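Local atomic coordinates of flavin reductase domain protein (Arthrobacter sp., PDB entry 2QCK), a protein that probably binds FMN and acts as a flavin reductase-type oxidoreductase. Residues Phe55-Ala58 with Arg59-Ser63. Sequence-based numbering, arbitrary orientation.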
loop_
_atom_site.group_PDB
_atom_site.type_symbol
_atom_site.label_atom_id
_atom_site.label_comp_id
_atom_site.label_asym_id
_atom_site.label_seq_id
_atom_site.Cartn_x
_atom_site.Cartn_y
_atom_site.Cartn_z
ATOM N N PHE A 55 3.783 6.956 -0.665
ATOM C CA PHE A 55 2.606 6.901 0.184
ATOM C C PHE A 55 1.642 8.023 -0.213
ATOM O O PHE A 55 2.004 8.950 -0.967
ATOM C CB PHE A 55 3.010 6.994 1.673
ATOM C CG PHE A 55 3.670 8.283 2.048
ATOM C CD1 PHE A 55 5.021 8.480 1.812
ATOM C CD2 PHE A 55 2.935 9.345 2.623
ATOM C CE1 PHE A 55 5.630 9.672 2.184
ATOM C CE2 PHE A 55 3.552 10.530 2.940
ATOM C CZ PHE A 55 4.890 10.697 2.713
ATOM N N ASN A 56 0.423 7.930 0.292
ATOM C CA ASN A 56 -0.589 8.934 0.081
ATOM C C ASN A 56 -0.934 9.619 1.403
ATOM O O ASN A 56 -0.863 9.002 2.487
ATOM C CB ASN A 56 -1.844 8.317 -0.539
ATOM C CG ASN A 56 -1.575 7.602 -1.866
ATOM O OD1 ASN A 56 -0.644 7.948 -2.591
ATOM N ND2 ASN A 56 -2.377 6.572 -2.177
HETATM N N MSE A 57 -1.301 10.897 1.323
HETATM C CA MSE A 57 -1.798 11.581 2.503
HETATM C C MSE A 57 -2.729 12.691 2.139
HETATM O O MSE A 57 -2.768 13.124 0.995
HETATM C CB MSE A 57 -0.622 12.152 3.277
HETATM C CG MSE A 57 0.077 13.285 2.595
HETATM SE SE MSE A 57 1.587 13.896 3.661
HETATM C CE MSE A 57 0.770 14.548 5.297
ATOM N N ALA A 58 -3.430 13.176 3.171
ATOM C CA ALA A 58 -4.442 14.183 3.051
ATOM C C ALA A 58 -3.725 15.528 3.194
ATOM O O ALA A 58 -2.888 15.709 4.100
ATOM C CB ALA A 58 -5.462 14.033 4.188
ATOM N N ARG A 59 -4.115 16.492 2.367
ATOM C CA ARG A 59 -3.546 17.849 2.467
ATOM C C ARG A 59 -4.050 18.562 3.686
ATOM O O ARG A 59 -3.493 19.592 4.082
ATOM C CB ARG A 59 -3.812 18.672 1.207
ATOM C CG ARG A 59 -3.066 18.146 -0.006
ATOM C CD ARG A 59 -3.267 19.037 -1.256
ATOM N NE ARG A 59 -2.916 20.431 -0.967
ATOM C CZ ARG A 59 -3.775 21.437 -0.891
ATOM N NH1 ARG A 59 -5.073 21.247 -1.131
ATOM N NH2 ARG A 59 -3.328 22.660 -0.583
ATOM N N SER A 60 -5.040 17.972 4.349
ATOM C CA SER A 60 -5.525 18.500 5.636
ATOM C C SER A 60 -4.850 17.832 6.817
ATOM O O SER A 60 -5.131 18.176 7.916
ATOM C CB SER A 60 -7.027 18.295 5.757
ATOM O OG SER A 60 -7.344 16.921 5.575
ATOM N N SER A 61 -3.956 16.868 6.607
ATOM C CA SER A 61 -3.183 16.340 7.711
ATOM C C SER A 61 -2.449 17.464 8.407
ATOM O O SER A 61 -1.973 18.382 7.773
ATOM C CB SER A 61 -2.122 15.356 7.217
ATOM O OG SER A 61 -1.223 15.077 8.249
ATOM N N SER A 62 -2.318 17.368 9.715
ATOM C CA SER A 62 -1.510 18.326 10.489
ATOM C C SER A 62 -0.044 18.276 10.038
ATOM O O SER A 62 0.739 19.165 10.317
ATOM C CB SER A 62 -1.629 17.996 11.994
ATOM O OG SER A 62 -1.179 16.680 12.246
ATOM N N SER A 63 0.335 17.233 9.333
ATOM C CA SER A 63 1.698 17.111 8.866
ATOM C C SER A 63 1.876 17.510 7.397
ATOM O O SER A 63 2.983 17.368 6.861
ATOM C CB SER A 63 2.152 15.660 9.019
ATOM O OG SER A 63 2.074 15.260 10.372
#
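Met-57, a selenomethionine, lays its terminal methyl against Ser-61 where the chain turns back at the end of strand 51-58. CE lies 3.6 Å from Ser-61 CB and equally near OG, and reaches on to Ser-63 CB at 4.1 Å. The chain runs straight through chi2 and then bends at SE (chi3 -63°), which brings the methyl round to the two serines. Phe-38 of strand 34-40 and Trp-64 and Ile-67 of helix 64-69 also touch this side chain, so this is the tightly packed, buried side. Beside it, Ser-61 N donates to Ala-58 O at 3.0 Å, closing a type I beta turn. With chi1 at 168°, Ser-61 OG swings away from its own N and lies forward along the chain, where it accepts from Ser-63 N at 2.9 Å. Replacing Ser-61 with alanine would probably leave Ser-63 N without this acceptor and weaken the start of the helix. The solvent side is looser: Ser-60 OG merely rests 3.7 Å from Ala-58 CB. Arg-59 starts away from the strand, bends at chi3, touches Trp-64 and is held by NH1 on Glu-129 O; its NH2 makes a long, weak ion pair with a phosphate, probably from the crystallisation liquor. A type I turn followed by a serine capping bond thus leads into helix 64-69, consistent with the split-barrel fold of FMN-binding flavin reductases.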